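Local coordinates for protein peroxiredoxin (Clostridioides difficile, PDB 6TSB) that joins a peroxiredoxin, probably reducing peroxides, to a spore-coat chitinase domain of glycosyl hydrolase family 18, the part described here, which cleaves chitin internally, at residues R76-L81 / Y129-I134; V57-A62 / L70-P75; S90-V95 / D172-V177. All coordinates share one frame; numbering follows the deposited sequence.

Contact 1: residues R76-L81 / Y129-I134; sequences RFLNQL and YALDGI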
# COMPACT_ATOMS: atom_id res chain seq x y z
N ARG A 76 -16.33 15.48 -34.95
CA ARG A 76 -17.56 15.10 -34.22
C ARG A 76 -17.27 15.05 -32.72
O ARG A 76 -18.16 15.42 -31.94
CB ARG A 76 -18.10 13.78 -34.77
CG ARG A 76 -17.26 12.56 -34.43
CD ARG A 76 -17.94 11.34 -35.03
NE ARG A 76 -17.35 10.07 -34.64
CZ ARG A 76 -16.27 9.53 -35.19
NH1 ARG A 76 -15.64 10.17 -36.16
NH2 ARG A 76 -15.81 8.37 -34.76
N PHE A 77 -16.07 14.61 -32.34
CA PHE A 77 -15.57 14.55 -30.94
C PHE A 77 -15.49 15.96 -30.34
O PHE A 77 -15.84 16.15 -29.16
CB PHE A 77 -14.21 13.87 -30.89
CG PHE A 77 -14.25 12.39 -31.20
CD1 PHE A 77 -15.42 11.66 -31.07
CD2 PHE A 77 -13.09 11.72 -31.59
CE1 PHE A 77 -15.44 10.30 -31.35
CE2 PHE A 77 -13.13 10.37 -31.90
CZ PHE A 77 -14.30 9.67 -31.78
N LEU A 78 -15.10 16.93 -31.15
CA LEU A 78 -14.91 18.32 -30.67
C LEU A 78 -16.31 18.92 -30.48
O LEU A 78 -16.51 19.65 -29.49
CB LEU A 78 -14.07 19.11 -31.67
CG LEU A 78 -14.01 20.62 -31.40
CD1 LEU A 78 -13.43 20.90 -30.02
CD2 LEU A 78 -13.19 21.35 -32.45
N ASN A 79 -17.22 18.69 -31.42
CA ASN A 79 -18.61 19.21 -31.29
C ASN A 79 -19.24 18.55 -30.06
O ASN A 79 -19.90 19.28 -29.29
CB ASN A 79 -19.43 18.97 -32.55
CG ASN A 79 -18.96 19.83 -33.70
OD1 ASN A 79 -18.85 19.35 -34.83
ND2 ASN A 79 -18.67 21.09 -33.42
N GLN A 80 -19.05 17.25 -29.88
CA GLN A 80 -19.60 16.52 -28.71
C GLN A 80 -19.08 17.19 -27.44
O GLN A 80 -19.88 17.57 -26.58
CB GLN A 80 -19.21 15.04 -28.75
CG GLN A 80 -19.94 14.20 -27.72
CD GLN A 80 -19.57 12.75 -27.79
OE1 GLN A 80 -19.16 12.27 -28.84
NE2 GLN A 80 -19.70 12.04 -26.69
N LEU A 81 -17.78 17.42 -27.39
CA LEU A 81 -17.09 18.01 -26.21
C LEU A 81 -17.58 19.44 -25.97
O LEU A 81 -17.77 19.81 -24.80
CB LEU A 81 -15.58 17.90 -26.45
CG LEU A 81 -14.68 18.46 -25.35
CD1 LEU A 81 -14.77 17.61 -24.09
CD2 LEU A 81 -13.25 18.52 -25.86
N TYR A 129 -15.83 27.45 -34.12
CA TYR A 129 -16.28 26.48 -33.10
C TYR A 129 -16.68 27.14 -31.77
O TYR A 129 -17.01 26.41 -30.83
CB TYR A 129 -15.19 25.45 -32.87
CG TYR A 129 -15.08 24.42 -33.96
CD1 TYR A 129 -15.85 23.27 -33.93
CD2 TYR A 129 -14.19 24.57 -35.00
CE1 TYR A 129 -15.76 22.31 -34.92
CE2 TYR A 129 -14.07 23.60 -35.99
CZ TYR A 129 -14.86 22.47 -35.95
OH TYR A 129 -14.73 21.50 -36.91
N ALA A 130 -16.70 28.47 -31.71
CA ALA A 130 -16.85 29.25 -30.45
C ALA A 130 -15.94 28.65 -29.36
O ALA A 130 -16.42 28.43 -28.23
CB ALA A 130 -18.30 29.24 -30.01
N LEU A 131 -14.66 28.43 -29.67
CA LEU A 131 -13.68 27.92 -28.68
C LEU A 131 -13.37 29.03 -27.67
O LEU A 131 -13.53 30.22 -28.00
CB LEU A 131 -12.39 27.48 -29.36
CG LEU A 131 -12.52 26.40 -30.42
CD1 LEU A 131 -11.11 26.07 -30.92
CD2 LEU A 131 -13.19 25.16 -29.87
N ASP A 132 -12.92 28.62 -26.49
CA ASP A 132 -12.45 29.54 -25.42
C ASP A 132 -10.96 29.87 -25.65
O ASP A 132 -10.46 30.88 -25.13
CB ASP A 132 -12.74 28.88 -24.08
CG ASP A 132 -14.23 28.73 -23.81
OD1 ASP A 132 -14.89 29.78 -23.64
OD2 ASP A 132 -14.70 27.55 -23.78
N GLY A 133 -10.27 29.01 -26.41
CA GLY A 133 -8.98 29.38 -27.01
C GLY A 133 -8.22 28.18 -27.49
O GLY A 133 -8.83 27.19 -27.88
N ILE A 134 -6.89 28.25 -27.42
CA ILE A 134 -6.01 27.34 -28.19
C ILE A 134 -4.80 26.97 -27.34
O ILE A 134 -4.38 27.77 -26.47
CB ILE A 134 -5.65 28.00 -29.56
CG1 ILE A 134 -5.34 26.93 -30.61
CG2 ILE A 134 -4.54 29.04 -29.46
CD1 ILE A 134 -6.58 26.42 -31.31
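Helix 75-83 meets the chain between helix 112-128 and strand 133-137, and the backbones come nearest at Asn-79 and Tyr-129, whose CA atoms are 7.8 Å apart. Leu-78 and Tyr-129 share most of the contact. Leu-78 CG lies anti to the backbone N (chi1 170°), which sends the isobutyl group out from the helix and sets CD2 over one face of the phenol. This methyl is 3.7 Å from the centroid of the Tyr-129 ring, only 16° off the normal, a CH-pi contact shifted slightly toward CD1 and CE1. At the rim, in the ring plane, the amide of Asn-79 arrives with ND2 3.5 Å from Tyr-129 CE1; amide and ring planes are 27° apart. The other methyl of Leu-78, CD1, faces Leu-131 CD2 at 4.3 Å, and both leucines also pack on Val-95 of strand 92-98. The loop turns between its two contributors through Ala-130, whose positive phi belongs to a Schellman motif ending helix 112-128. Leucine on the inside and an aromatic ring nearer the surface thus join helix 75-83 to the chain leading from helix 112-128 into strand 133-137, the interlocking of successive beta-alpha units expected of a TIM barrel.

Contact 2: residues V57-A62 / L70-P75; sequences VIFAFA and LFIPYP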
# COMPACT_ATOMS: atom_id res chain seq x y z
N VAL A 57 -11.21 21.66 -20.56
CA VAL A 57 -10.94 20.47 -21.41
C VAL A 57 -10.15 20.96 -22.62
O VAL A 57 -10.47 22.06 -23.19
CB VAL A 57 -12.25 19.76 -21.83
CG1 VAL A 57 -12.90 19.09 -20.65
CG2 VAL A 57 -13.24 20.70 -22.50
N ILE A 58 -9.14 20.17 -22.99
CA ILE A 58 -8.25 20.51 -24.12
C ILE A 58 -8.44 19.40 -25.14
O ILE A 58 -7.94 18.30 -24.89
CB ILE A 58 -6.77 20.67 -23.69
CG1 ILE A 58 -6.58 21.69 -22.58
CG2 ILE A 58 -5.93 21.02 -24.90
CD1 ILE A 58 -5.12 21.92 -22.18
N PHE A 59 -9.18 19.68 -26.21
CA PHE A 59 -9.37 18.74 -27.34
C PHE A 59 -8.03 18.50 -28.03
O PHE A 59 -7.38 19.46 -28.47
CB PHE A 59 -10.37 19.29 -28.37
CG PHE A 59 -10.51 18.38 -29.56
CD1 PHE A 59 -11.22 17.19 -29.46
CD2 PHE A 59 -9.92 18.69 -30.77
CE1 PHE A 59 -11.34 16.33 -30.55
CE2 PHE A 59 -10.03 17.83 -31.86
CZ PHE A 59 -10.73 16.65 -31.74
N ALA A 60 -7.65 17.24 -28.19
CA ALA A 60 -6.45 16.84 -28.95
C ALA A 60 -6.82 15.92 -30.13
O ALA A 60 -7.47 14.89 -29.94
CB ALA A 60 -5.51 16.17 -27.98
N PHE A 61 -6.42 16.26 -31.36
CA PHE A 61 -5.69 17.48 -31.73
C PHE A 61 -6.25 18.09 -33.02
O PHE A 61 -6.92 17.41 -33.75
CB PHE A 61 -4.23 17.17 -32.06
CG PHE A 61 -3.39 16.64 -30.93
CD1 PHE A 61 -2.88 17.50 -29.98
CD2 PHE A 61 -3.05 15.30 -30.86
CE1 PHE A 61 -2.08 17.01 -28.95
CE2 PHE A 61 -2.24 14.82 -29.84
CZ PHE A 61 -1.76 15.68 -28.89
N ALA A 62 -5.98 19.37 -33.29
CA ALA A 62 -5.97 19.92 -34.67
C ALA A 62 -4.59 19.61 -35.26
O ALA A 62 -3.66 19.43 -34.46
CB ALA A 62 -6.30 21.38 -34.66
N LEU A 70 -4.73 24.56 -41.15
CA LEU A 70 -5.31 23.86 -39.96
C LEU A 70 -6.50 22.99 -40.36
O LEU A 70 -7.39 23.50 -41.06
CB LEU A 70 -5.82 24.90 -38.95
CG LEU A 70 -4.78 25.70 -38.17
CD1 LEU A 70 -5.48 26.59 -37.16
CD2 LEU A 70 -3.77 24.81 -37.46
N PHE A 71 -6.55 21.75 -39.88
CA PHE A 71 -7.77 20.90 -39.94
C PHE A 71 -7.90 20.07 -38.66
O PHE A 71 -6.90 19.81 -38.00
CB PHE A 71 -7.70 20.02 -41.19
CG PHE A 71 -6.67 18.93 -41.13
CD1 PHE A 71 -5.32 19.21 -41.28
CD2 PHE A 71 -7.05 17.61 -40.93
CE1 PHE A 71 -4.37 18.20 -41.22
CE2 PHE A 71 -6.11 16.59 -40.87
CZ PHE A 71 -4.77 16.89 -41.02
N ILE A 72 -9.13 19.62 -38.37
CA ILE A 72 -9.51 18.68 -37.29
C ILE A 72 -9.71 17.29 -37.91
O ILE A 72 -10.67 17.07 -38.62
CB ILE A 72 -10.84 19.10 -36.63
CG1 ILE A 72 -11.08 20.62 -36.55
CG2 ILE A 72 -10.99 18.42 -35.28
CD1 ILE A 72 -10.48 21.33 -35.35
N PRO A 73 -8.85 16.28 -37.68
CA PRO A 73 -9.14 14.94 -38.17
C PRO A 73 -10.51 14.35 -37.77
O PRO A 73 -11.04 13.60 -38.56
CB PRO A 73 -8.02 14.06 -37.58
CG PRO A 73 -6.92 15.02 -37.13
CD PRO A 73 -7.55 16.39 -37.00
N TYR A 74 -11.02 14.62 -36.56
CA TYR A 74 -12.26 14.01 -36.00
C TYR A 74 -13.18 15.08 -35.41
O TYR A 74 -13.41 15.09 -34.20
CB TYR A 74 -11.92 13.01 -34.90
CG TYR A 74 -11.07 11.84 -35.32
CD1 TYR A 74 -11.64 10.68 -35.79
CD2 TYR A 74 -9.69 11.86 -35.15
CE1 TYR A 74 -10.88 9.58 -36.13
CE2 TYR A 74 -8.90 10.78 -35.52
CZ TYR A 74 -9.50 9.63 -36.02
OH TYR A 74 -8.76 8.55 -36.38
N PRO A 75 -13.77 15.98 -36.22
CA PRO A 75 -14.58 17.08 -35.69
C PRO A 75 -15.77 16.68 -34.79
O PRO A 75 -16.16 17.49 -33.96
CB PRO A 75 -15.12 17.81 -36.94
CG PRO A 75 -14.83 16.88 -38.12
CD PRO A 75 -13.69 15.98 -37.69
O HOH W 1 -9.05 15.16 -34.02
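The ring of Phe-59 approaches Ile-72 obliquely, along its CE2-CZ side, with CE2 3.6 Å from Ile-72 CG2, while CE1 on the far side of the ring reaches the CB of Phe-77 in helix 75-83. The Phe-61 ring leads away from segment 70-75 and takes Ala-60 CB over its centre, 3.5 Å above the plane; the ring of Tyr-74 has a water in its plane at the edge. These groups belong to a beta hairpin in which strand 56-64 of the TIM barrel pairs with the short strand 70-71 before the chain passes to helix 75-83. The touching parts run 135° apart, so the second arm diverges from true antiparallel pairing as it leaves the strand. Phe-59 CG is anti to the backbone N (chi1 177°), which carries its phenyl toward segment 70-75, between Ile-72 and helix 75-83. Nearer the turn backbone atoms join in. Ala-62 CA lies 3.5 Å from Phe-71 O, a CA-H...O contact bent to 122° at the hydrogen, and Ala-62 CB is 4.2 Å from Ile-72 CD1; Met-125 of helix 112-128 covers both side chains. The peptide bond between Ala-60 and Phe-61 is cis, a non-proline cis bond of the kind known at this strand in family 18 chitinases. Ala-60 also packs against Trp-332 of the second subunit. Phe-61 O is approached by Pro-73 CD at 3.5 Å, and the same carbonyl accepts a hydrogen bond of 3.1 Å from the water O, which in turn takes a weak one of 3.3 Å from Tyr-74 N.

Contact 3: residues S90-V95 / D172-V177; sequences SLKVIV and DKWLSV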
# COMPACT_ATOMS: atom_id res chain seq x y z
N SER A 90 -19.62 27.61 -17.95
CA SER A 90 -18.32 28.15 -17.50
C SER A 90 -17.15 27.22 -17.90
O SER A 90 -15.99 27.62 -17.67
CB SER A 90 -18.34 28.37 -16.01
OG SER A 90 -18.33 27.12 -15.32
N LEU A 91 -17.43 26.01 -18.40
CA LEU A 91 -16.36 25.08 -18.84
C LEU A 91 -15.65 25.75 -20.01
O LEU A 91 -16.33 26.38 -20.86
CB LEU A 91 -16.94 23.73 -19.25
CG LEU A 91 -15.94 22.71 -19.78
CD1 LEU A 91 -15.07 22.16 -18.67
CD2 LEU A 91 -16.65 21.56 -20.48
N LYS A 92 -14.32 25.68 -19.99
CA LYS A 92 -13.44 26.25 -21.04
C LYS A 92 -13.09 25.10 -21.97
O LYS A 92 -12.63 24.04 -21.47
CB LYS A 92 -12.20 26.91 -20.43
CG LYS A 92 -12.43 28.31 -19.86
CD LYS A 92 -11.24 28.84 -19.08
CE LYS A 92 -11.18 30.35 -19.01
NZ LYS A 92 -11.89 30.88 -17.82
N VAL A 93 -13.33 25.30 -23.27
CA VAL A 93 -13.01 24.30 -24.31
C VAL A 93 -11.89 24.86 -25.18
O VAL A 93 -12.06 25.88 -25.87
CB VAL A 93 -14.26 23.88 -25.10
CG1 VAL A 93 -13.92 22.72 -26.03
CG2 VAL A 93 -15.42 23.51 -24.17
N ILE A 94 -10.78 24.13 -25.19
CA ILE A 94 -9.52 24.53 -25.83
C ILE A 94 -9.24 23.48 -26.89
O ILE A 94 -9.54 22.30 -26.60
CB ILE A 94 -8.38 24.59 -24.79
CG1 ILE A 94 -8.77 25.40 -23.56
CG2 ILE A 94 -7.08 25.10 -25.41
CD1 ILE A 94 -9.22 26.79 -23.86
N VAL A 95 -8.64 23.88 -28.01
CA VAL A 95 -8.06 22.95 -29.00
C VAL A 95 -6.54 23.06 -28.94
O VAL A 95 -5.96 24.17 -29.02
CB VAL A 95 -8.60 23.19 -30.42
CG1 VAL A 95 -7.85 22.37 -31.46
CG2 VAL A 95 -10.09 22.89 -30.51
N ASP A 172 -8.70 38.16 -24.24
CA ASP A 172 -9.86 37.44 -23.63
C ASP A 172 -9.94 35.97 -24.05
O ASP A 172 -10.94 35.35 -23.74
CB ASP A 172 -11.18 38.11 -23.98
CG ASP A 172 -11.36 39.43 -23.26
OD1 ASP A 172 -10.98 39.51 -22.07
OD2 ASP A 172 -11.87 40.37 -23.90
N LYS A 173 -8.95 35.44 -24.77
CA LYS A 173 -8.94 34.00 -25.15
C LYS A 173 -7.71 33.33 -24.54
O LYS A 173 -6.64 33.96 -24.38
CB LYS A 173 -8.91 33.79 -26.67
CG LYS A 173 -10.09 34.34 -27.46
CD LYS A 173 -11.34 33.52 -27.27
CE LYS A 173 -12.57 34.16 -27.87
NZ LYS A 173 -13.77 33.40 -27.45
N TRP A 174 -7.88 32.07 -24.21
CA TRP A 174 -6.83 31.23 -23.62
C TRP A 174 -5.81 30.93 -24.71
O TRP A 174 -6.18 30.51 -25.82
CB TRP A 174 -7.47 29.99 -23.04
CG TRP A 174 -6.59 28.81 -22.77
CD1 TRP A 174 -5.69 28.20 -23.59
CD2 TRP A 174 -6.67 28.02 -21.59
NE1 TRP A 174 -5.18 27.09 -22.98
CE2 TRP A 174 -5.78 26.94 -21.75
CE3 TRP A 174 -7.42 28.12 -20.41
CZ2 TRP A 174 -5.60 25.98 -20.76
CZ3 TRP A 174 -7.26 27.16 -19.45
CH2 TRP A 174 -6.37 26.10 -19.62
N LEU A 175 -4.55 31.17 -24.38
CA LEU A 175 -3.44 30.68 -25.20
C LEU A 175 -2.51 29.95 -24.25
O LEU A 175 -2.24 30.51 -23.20
CB LEU A 175 -2.77 31.89 -25.87
CG LEU A 175 -1.45 31.58 -26.57
CD1 LEU A 175 -1.63 30.49 -27.61
CD2 LEU A 175 -0.87 32.83 -27.21
N SER A 176 -2.08 28.75 -24.61
CA SER A 176 -1.20 27.93 -23.77
C SER A 176 -0.22 27.20 -24.69
O SER A 176 -0.47 27.11 -25.88
CB SER A 176 -1.99 26.98 -22.89
OG SER A 176 -2.71 26.01 -23.67
N VAL A 177 0.85 26.71 -24.11
CA VAL A 177 1.95 26.04 -24.82
C VAL A 177 2.23 24.81 -23.99
O VAL A 177 2.26 24.94 -22.76
CB VAL A 177 3.15 26.99 -24.89
CG1 VAL A 177 4.45 26.27 -25.25
CG2 VAL A 177 2.86 28.14 -25.84
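Trp-174 reaches across the interior of the TIM barrel to Ile-94, the two belonging to strands 174-179 and 92-98, which flank strand 133-137 on its two sides. Their CA atoms stand 7.6 Å apart, and across this distance the two segments meet through side chains. At the root of the tryptophan, CB touches Ile-94 CD1 at 3.7 Å. The indole then leaves with CG anti to the backbone N (chi1 162°), a turn that lays one of its faces over the isoleucine, and CG comes to 3.5 Å from Ile-94 CD1. That methyl sits over the five-membered ring, near its normal, 3.6 Å from its centroid, as a CH-pi contact, and also lies near CD2. Farther along, CE2 at the ring fusion meets Ile-94 CG1 at 3.8 Å, so the methylene and the terminal methyl lie along the face together. The remaining branch, CG2, lies near CD1 and comes under the nitrogen side, 3.7 Å from Trp-174 NE1. On the benzo side CE3 receives the aliphatic part of Lys-92, whose CD is 4.1 Å away and approaches obliquely; the lysine chain bends at its last torsion. Tyr-201 of the next strand adds its ring to the indole. Ile-94 also touches Asp-135, part of the acidic sequence pattern by which family 18 chitinases are recognised. Asp-135 OD1 is in turn hydrogen-bonded to Ser-176 OG, the hydroxyl that fixes the rotation of the indole: Trp-174 NE1 donates to Ser-176 OG over 2.8 Å at 152°, with the oxygen 19° out of the ring plane.

All three contacts belong to the TIM barrel of the chitinase domain, on one side of the chain's centre. Contact 2 comes first along the chain and closes before the others open; contacts 1 and 3 then interleave, since strand 92-98 lies between the two segments of contact 1. The centres of contacts 1 and 2 are about 8 Å apart. Those of contacts 1 and 3 are about 10 Å apart, and those of contacts 2 and 3 about 13 Å. Contacts 1 and 2 share the outer layer around helix 75-83, whereas contact 3 lies inside the barrel. Parallel strands 56-64, 92-98, 133-137 and 174-179 run side by side and connect them, joining the outer packing to the strand bearing the family's acidic motif.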